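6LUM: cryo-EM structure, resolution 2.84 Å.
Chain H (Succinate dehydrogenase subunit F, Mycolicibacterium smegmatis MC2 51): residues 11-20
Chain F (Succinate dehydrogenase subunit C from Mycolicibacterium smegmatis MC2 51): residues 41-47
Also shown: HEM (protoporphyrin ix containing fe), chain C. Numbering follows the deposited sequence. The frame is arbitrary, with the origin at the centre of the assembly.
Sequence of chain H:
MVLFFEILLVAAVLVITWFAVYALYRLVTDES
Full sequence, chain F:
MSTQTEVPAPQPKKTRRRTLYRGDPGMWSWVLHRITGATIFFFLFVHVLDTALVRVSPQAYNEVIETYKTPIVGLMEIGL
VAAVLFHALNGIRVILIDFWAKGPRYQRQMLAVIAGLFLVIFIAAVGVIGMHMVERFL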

ATOM      1  N   ALA H  11     -17.037  52.579  -0.051  1.00 33.82           N
ATOM      2  CA  ALA H  11     -16.454  51.401  -0.686  1.00 33.82           C
ATOM      3  C   ALA H  11     -16.726  50.142   0.124  1.00 33.82           C
ATOM      4  O   ALA H  11     -17.028  49.085  -0.441  1.00 33.82           O
ATOM      5  CB  ALA H  11     -14.955  51.591  -0.878  1.00 33.82           C
ATOM      6  N   ALA H  12     -16.626  50.233   1.449  1.00 34.60           N
ATOM      7  CA  ALA H  12     -16.952  49.084   2.283  1.00 34.60           C
ATOM      8  C   ALA H  12     -18.409  48.686   2.114  1.00 34.60           C
ATOM      9  O   ALA H  12     -18.726  47.495   2.050  1.00 34.60           O
ATOM     10  CB  ALA H  12     -16.651  49.380   3.749  1.00 34.60           C
ATOM     11  N   VAL H  13     -19.309  49.663   2.035  1.00 34.28           N
ATOM     12  CA  VAL H  13     -20.721  49.321   1.882  1.00 34.28           C
ATOM     13  C   VAL H  13     -20.978  48.670   0.527  1.00 34.28           C
ATOM     14  O   VAL H  13     -21.778  47.733   0.417  1.00 34.28           O
ATOM     15  CB  VAL H  13     -21.604  50.559   2.104  1.00 34.28           C
ATOM     16  CG1 VAL H  13     -22.788  50.551   1.162  1.00 34.28           C
ATOM     17  CG2 VAL H  13     -22.087  50.578   3.522  1.00 34.28           C
ATOM     18  N   LEU H  14     -20.297  49.132  -0.521  1.00 36.07           N
ATOM     19  CA  LEU H  14     -20.473  48.495  -1.821  1.00 36.07           C
ATOM     20  C   LEU H  14     -19.936  47.073  -1.821  1.00 36.07           C
ATOM     21  O   LEU H  14     -20.562  46.173  -2.388  1.00 36.07           O
ATOM     22  CB  LEU H  14     -19.810  49.307  -2.930  1.00 36.07           C
ATOM     23  CG  LEU H  14     -20.561  50.552  -3.390  1.00 36.07           C
ATOM     24  CD1 LEU H  14     -19.601  51.690  -3.653  1.00 36.07           C
ATOM     25  CD2 LEU H  14     -21.384  50.248  -4.620  1.00 36.07           C
ATOM     26  N   VAL H  15     -18.786  46.837  -1.190  1.00 29.58           N
ATOM     27  CA  VAL H  15     -18.260  45.475  -1.149  1.00 29.58           C
ATOM     28  C   VAL H  15     -19.184  44.570  -0.347  1.00 29.58           C
ATOM     29  O   VAL H  15     -19.426  43.418  -0.720  1.00 29.58           O
ATOM     30  CB  VAL H  15     -16.830  45.456  -0.591  1.00 29.58           C
ATOM     31  CG1 VAL H  15     -16.314  44.049  -0.560  1.00 29.58           C
ATOM     32  CG2 VAL H  15     -15.927  46.299  -1.447  1.00 29.58           C
ATOM     33  N   ILE H  16     -19.746  45.086   0.741  1.00 25.15           N
ATOM     34  CA  ILE H  16     -20.665  44.301   1.559  1.00 25.15           C
ATOM     35  C   ILE H  16     -21.905  43.922   0.759  1.00 25.15           C
ATOM     36  O   ILE H  16     -22.332  42.759   0.745  1.00 25.15           O
ATOM     37  CB  ILE H  16     -21.031  45.086   2.827  1.00 25.15           C
ATOM     38  CG1 ILE H  16     -19.920  44.959   3.863  1.00 25.15           C
ATOM     39  CG2 ILE H  16     -22.358  44.624   3.381  1.00 25.15           C
ATOM     40  CD1 ILE H  16     -20.039  45.919   4.993  1.00 25.15           C
ATOM     41  N   THR H  17     -22.501  44.897   0.076  1.00 28.81           N
ATOM     42  CA  THR H  17     -23.718  44.614  -0.676  1.00 28.81           C
ATOM     43  C   THR H  17     -23.439  43.672  -1.842  1.00 28.81           C
ATOM     44  O   THR H  17     -24.223  42.749  -2.108  1.00 28.81           O
ATOM     45  CB  THR H  17     -24.351  45.919  -1.149  1.00 28.81           C
ATOM     46  OG1 THR H  17     -25.429  46.260  -0.272  1.00 28.81           O
ATOM     47  CG2 THR H  17     -24.900  45.773  -2.534  1.00 28.81           C
ATOM     48  N   TRP H  18     -22.316  43.870  -2.532  1.00 30.95           N
ATOM     49  CA  TRP H  18     -21.954  42.962  -3.607  1.00 30.95           C
ATOM     50  C   TRP H  18     -21.811  41.546  -3.098  1.00 30.95           C
ATOM     51  O   TRP H  18     -22.277  40.608  -3.744  1.00 30.95           O
ATOM     52  CB  TRP H  18     -20.654  43.387  -4.273  1.00 30.95           C
ATOM     53  CG  TRP H  18     -20.098  42.293  -5.117  1.00 30.95           C
ATOM     54  CD1 TRP H  18     -20.454  41.991  -6.389  1.00 30.95           C
ATOM     55  CD2 TRP H  18     -19.107  41.332  -4.741  1.00 30.95           C
ATOM     56  NE1 TRP H  18     -19.742  40.913  -6.839  1.00 30.95           N
ATOM     57  CE2 TRP H  18     -18.907  40.489  -5.843  1.00 30.95           C
ATOM     58  CE3 TRP H  18     -18.366  41.107  -3.580  1.00 30.95           C
ATOM     59  CZ2 TRP H  18     -18.000  39.440  -5.821  1.00 30.95           C
ATOM     60  CZ3 TRP H  18     -17.467  40.065  -3.561  1.00 30.95           C
ATOM     61  CH2 TRP H  18     -17.292  39.246  -4.672  1.00 30.95           C
ATOM     62  N   PHE H  19     -21.150  41.358  -1.958  1.00 21.48           N
ATOM     63  CA  PHE H  19     -20.982  39.995  -1.476  1.00 21.48           C
ATOM     64  C   PHE H  19     -22.315  39.372  -1.104  1.00 21.48           C
ATOM     65  O   PHE H  19     -22.529  38.181  -1.339  1.00 21.48           O
ATOM     66  CB  PHE H  19     -20.038  39.935  -0.288  1.00 21.48           C
ATOM     67  CG  PHE H  19     -19.877  38.555   0.247  1.00 21.48           C
ATOM     68  CD1 PHE H  19     -18.979  37.688  -0.326  1.00 21.48           C
ATOM     69  CD2 PHE H  19     -20.658  38.104   1.287  1.00 21.48           C
ATOM     70  CE1 PHE H  19     -18.849  36.416   0.144  1.00 21.48           C
ATOM     71  CE2 PHE H  19     -20.529  36.830   1.754  1.00 21.48           C
ATOM     72  CZ  PHE H  19     -19.625  35.988   1.187  1.00 21.48           C
ATOM     73  N   ALA H  20     -23.220  40.143  -0.507  1.00 21.19           N
ATOM     74  CA  ALA H  20     -24.529  39.583  -0.186  1.00 21.19           C
ATOM     75  C   ALA H  20     -25.232  39.081  -1.442  1.00 21.19           C
ATOM     76  O   ALA H  20     -25.694  37.927  -1.502  1.00 21.19           O
ATOM     77  CB  ALA H  20     -25.383  40.623   0.531  1.00 21.19           C
TER
HETATM   78  CHA HEM C 202     -11.667  49.834  18.601  1.00 15.20           C
HETATM   79  CHB HEM C 202     -15.955  52.018  18.241  1.00 15.20           C
HETATM   80  CHC HEM C 202     -17.915  47.962  16.638  1.00 15.20           C
HETATM   81  CHD HEM C 202     -13.655  45.756  17.107  1.00 15.20           C
HETATM   82  C1A HEM C 202     -12.731  50.683  18.694  1.00 15.20           C
HETATM   83  C2A HEM C 202     -12.657  51.872  19.495  1.00 15.20           C
HETATM   84  C3A HEM C 202     -13.831  52.481  19.389  1.00 15.20           C
HETATM   85  C4A HEM C 202     -14.667  51.677  18.537  1.00 15.20           C
HETATM   86  CMA HEM C 202     -14.311  53.793  20.026  1.00 15.20           C
HETATM   87  CAA HEM C 202     -11.363  52.251  20.251  1.00 15.20           C
HETATM   88  CBA HEM C 202     -11.551  52.882  21.621  1.00 15.20           C
HETATM   89  CGA HEM C 202     -11.620  51.824  22.670  1.00 15.20           C
HETATM   90  O1A HEM C 202     -11.893  52.156  23.842  1.00 15.20           O
HETATM   91  O2A HEM C 202     -11.408  50.648  22.326  1.00 15.20           O
HETATM   92  C1B HEM C 202     -16.856  51.122  17.755  1.00 15.20           C
HETATM   93  C2B HEM C 202     -18.216  51.412  17.407  1.00 15.20           C
HETATM   94  C3B HEM C 202     -18.763  50.278  16.967  1.00 15.20           C
HETATM   95  C4B HEM C 202     -17.749  49.261  17.015  1.00 15.20           C
HETATM   96  CMB HEM C 202     -18.842  52.808  17.569  1.00 15.20           C
HETATM   97  CAB HEM C 202     -20.186  49.995  16.446  1.00 15.20           C
HETATM   98  CBB HEM C 202     -21.049  50.945  16.087  1.00 15.20           C
HETATM   99  C1C HEM C 202     -16.919  47.026  16.613  1.00 15.20           C
HETATM  100  C2C HEM C 202     -17.069  45.678  16.148  1.00 15.20           C
HETATM  101  C3C HEM C 202     -15.887  45.077  16.275  1.00 15.20           C
HETATM  102  C4C HEM C 202     -14.967  46.022  16.828  1.00 15.20           C
HETATM  103  CMC HEM C 202     -18.399  45.128  15.603  1.00 15.20           C
HETATM  104  CAC HEM C 202     -15.454  43.641  15.948  1.00 15.20           C
HETATM  105  CBC HEM C 202     -16.317  42.694  15.611  1.00 15.20           C
HETATM  106  C1D HEM C 202     -12.737  46.677  17.520  1.00 15.20           C
HETATM  107  C2D HEM C 202     -11.337  46.450  17.673  1.00 15.20           C
HETATM  108  C3D HEM C 202     -10.761  47.562  18.083  1.00 15.20           C
HETATM  109  C4D HEM C 202     -11.798  48.541  18.215  1.00 15.20           C
HETATM  110  CMD HEM C 202     -10.655  45.122  17.379  1.00 15.20           C
HETATM  111  CAD HEM C 202      -9.270  47.759  18.370  1.00 15.20           C
HETATM  112  CBD HEM C 202      -8.734  48.796  17.404  1.00 15.20           C
HETATM  113  CGD HEM C 202      -7.243  48.759  17.421  1.00 15.20           C
HETATM  114  O1D HEM C 202      -6.682  47.958  18.196  1.00 15.20           O
HETATM  115  O2D HEM C 202      -6.624  49.528  16.657  1.00 15.20           O
HETATM  116  NA  HEM C 202     -13.973  50.567  18.071  1.00 15.20           N
HETATM  117  NB  HEM C 202     -16.591  49.801  17.504  1.00 15.20           N
HETATM  118  NC  HEM C 202     -15.625  47.207  17.030  1.00 15.20           N
HETATM  119  ND  HEM C 202     -12.997  47.972  17.869  1.00 15.20           N
HETATM  120 FE   HEM C 202     -14.807  48.878  17.604  1.00 15.20          FE
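Chain F 41-47: FFFLFVH

Chain F crosses this part of chain H as a helix against a helix. Residues 41-47 and 11-20 both belong to longer helices, and their N-to-C directions differ by 166°, so the two run nearly antiparallel, with axes 9.6 Å apart at closest approach. The backbones come nearest at Ala H12 and Phe F42, whose CA atoms lie 6.4 Å apart; the residue on the chain H side is an alanine, whose methyl is short enough to sit at so close a point.

The principal bump is Phe F42. Its CB points toward chain H, and with chi1 in the m well the ring enters a hollow lined by Val H15, Ile H16 and Phe H19. Val H15 and Ile H16 are adjacent, and Phe H19, four and three residues on, comes back to the same side of the helix. The flat ring offers a face to branched Val H15, whose CG1 stands 4.0 Å from the centroid of the Phe F42 ring, almost on the ring normal, a CH-pi contact. The ring edge meets the other two, with Ile H16 CG1 3.8 Å from Phe F42 CD2 and Phe H19 CB 4.3 Å from Phe F42 CE2; the CB of Ile H16 points sideways, but its long side chain reaches nearer.

One turn further along chain F, the pattern shifts to small against branched: Val F46 CG2 rests 3.6 Å from Ala H12 CB, the valine filling space that the short alanine leaves. No hydrogen bond joins the stretches; apolar shape does the work.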

ATOM      1  N   PHE F  41     -16.596  41.286   8.800  1.00  9.78           N
ATOM      2  CA  PHE F  41     -15.186  41.268   8.416  1.00  9.78           C
ATOM      3  C   PHE F  41     -14.800  42.532   7.655  1.00  9.78           C
ATOM      4  O   PHE F  41     -13.779  43.171   7.952  1.00  9.78           O
ATOM      5  CB  PHE F  41     -14.902  40.027   7.583  1.00  9.78           C
ATOM      6  CG  PHE F  41     -13.458  39.799   7.308  1.00  9.78           C
ATOM      7  CD1 PHE F  41     -12.579  39.554   8.330  1.00  9.78           C
ATOM      8  CD2 PHE F  41     -12.982  39.814   6.019  1.00  9.78           C
ATOM      9  CE1 PHE F  41     -11.256  39.339   8.072  1.00  9.78           C
ATOM     10  CE2 PHE F  41     -11.662  39.601   5.759  1.00  9.78           C
ATOM     11  CZ  PHE F  41     -10.798  39.361   6.785  1.00  9.78           C
ATOM     12  N   PHE F  42     -15.599  42.910   6.659  1.00 12.16           N
ATOM     13  CA  PHE F  42     -15.245  44.094   5.876  1.00 12.16           C
ATOM     14  C   PHE F  42     -15.329  45.360   6.719  1.00 12.16           C
ATOM     15  O   PHE F  42     -14.442  46.236   6.651  1.00 12.16           O
ATOM     16  CB  PHE F  42     -16.145  44.202   4.653  1.00 12.16           C
ATOM     17  CG  PHE F  42     -16.028  43.041   3.718  1.00 12.16           C
ATOM     18  CD1 PHE F  42     -14.794  42.599   3.299  1.00 12.16           C
ATOM     19  CD2 PHE F  42     -17.150  42.385   3.267  1.00 12.16           C
ATOM     20  CE1 PHE F  42     -14.685  41.535   2.449  1.00 12.16           C
ATOM     21  CE2 PHE F  42     -17.041  41.322   2.416  1.00 12.16           C
ATOM     22  CZ  PHE F  42     -15.809  40.898   2.007  1.00 12.16           C
ATOM     23  N   PHE F  43     -16.389  45.477   7.523  1.00 12.07           N
ATOM     24  CA  PHE F  43     -16.457  46.602   8.439  1.00 12.07           C
ATOM     25  C   PHE F  43     -15.225  46.664   9.317  1.00 12.07           C
ATOM     26  O   PHE F  43     -14.695  47.745   9.571  1.00 12.07           O
ATOM     27  CB  PHE F  43     -17.695  46.513   9.312  1.00 12.07           C
ATOM     28  CG  PHE F  43     -17.607  47.341  10.551  1.00 12.07           C
ATOM     29  CD1 PHE F  43     -17.824  48.695  10.503  1.00 12.07           C
ATOM     30  CD2 PHE F  43     -17.300  46.769  11.761  1.00 12.07           C
ATOM     31  CE1 PHE F  43     -17.747  49.454  11.630  1.00 12.07           C
ATOM     32  CE2 PHE F  43     -17.220  47.532  12.884  1.00 12.07           C
ATOM     33  CZ  PHE F  43     -17.447  48.874  12.816  1.00 12.07           C
ATOM     34  N   LEU F  44     -14.759  45.518   9.801  1.00 10.10           N
ATOM     35  CA  LEU F  44     -13.640  45.514  10.728  1.00 10.10           C
ATOM     36  C   LEU F  44     -12.371  46.009  10.065  1.00 10.10           C
ATOM     37  O   LEU F  44     -11.593  46.736  10.680  1.00 10.10           O
ATOM     38  CB  LEU F  44     -13.435  44.116  11.287  1.00 10.10           C
ATOM     39  CG  LEU F  44     -12.547  44.087  12.507  1.00 10.10           C
ATOM     40  CD1 LEU F  44     -13.133  45.016  13.518  1.00 10.10           C
ATOM     41  CD2 LEU F  44     -12.462  42.697  13.038  1.00 10.10           C
ATOM     42  N   PHE F  45     -12.133  45.616   8.821  1.00 17.09           N
ATOM     43  CA  PHE F  45     -10.998  46.174   8.087  1.00 17.09           C
ATOM     44  C   PHE F  45     -11.039  47.704   8.091  1.00 17.09           C
ATOM     45  O   PHE F  45     -10.116  48.384   8.584  1.00 17.09           O
ATOM     46  CB  PHE F  45     -11.010  45.621   6.662  1.00 17.09           C
ATOM     47  CG  PHE F  45      -9.851  46.052   5.829  1.00 17.09           C
ATOM     48  CD1 PHE F  45      -8.701  45.294   5.778  1.00 17.09           C
ATOM     49  CD2 PHE F  45      -9.920  47.206   5.075  1.00 17.09           C
ATOM     50  CE1 PHE F  45      -7.639  45.691   5.006  1.00 17.09           C
ATOM     51  CE2 PHE F  45      -8.862  47.606   4.302  1.00 17.09           C
ATOM     52  CZ  PHE F  45      -7.720  46.848   4.267  1.00 17.09           C
ATOM     53  N   VAL F  46     -12.134  48.261   7.563  1.00 14.88           N
ATOM     54  CA  VAL F  46     -12.253  49.720   7.469  1.00 14.88           C
ATOM     55  C   VAL F  46     -12.081  50.374   8.834  1.00 14.88           C
ATOM     56  O   VAL F  46     -11.414  51.412   8.984  1.00 14.88           O
ATOM     57  CB  VAL F  46     -13.609  50.087   6.842  1.00 14.88           C
ATOM     58  CG1 VAL F  46     -14.039  51.467   7.266  1.00 14.88           C
ATOM     59  CG2 VAL F  46     -13.510  50.007   5.356  1.00 14.88           C
ATOM     60  N   HIS F  47     -12.658  49.764   9.856  1.00 12.33           N
ATOM     61  CA  HIS F  47     -12.801  50.437  11.131  1.00 12.33           C
ATOM     62  C   HIS F  47     -11.526  50.346  11.953  1.00 12.33           C
ATOM     63  O   HIS F  47     -11.194  51.271  12.700  1.00 12.33           O
ATOM     64  CB  HIS F  47     -14.001  49.837  11.836  1.00 12.33           C
ATOM     65  CG  HIS F  47     -14.015  50.040  13.306  1.00 12.33           C
ATOM     66  ND1 HIS F  47     -13.507  49.108  14.171  1.00 12.33           N
ATOM     67  CD2 HIS F  47     -14.524  51.033  14.067  1.00 12.33           C
ATOM     68  CE1 HIS F  47     -13.674  49.532  15.405  1.00 12.33           C
ATOM     69  NE2 HIS F  47     -14.294  50.693  15.372  1.00 12.33           N
TER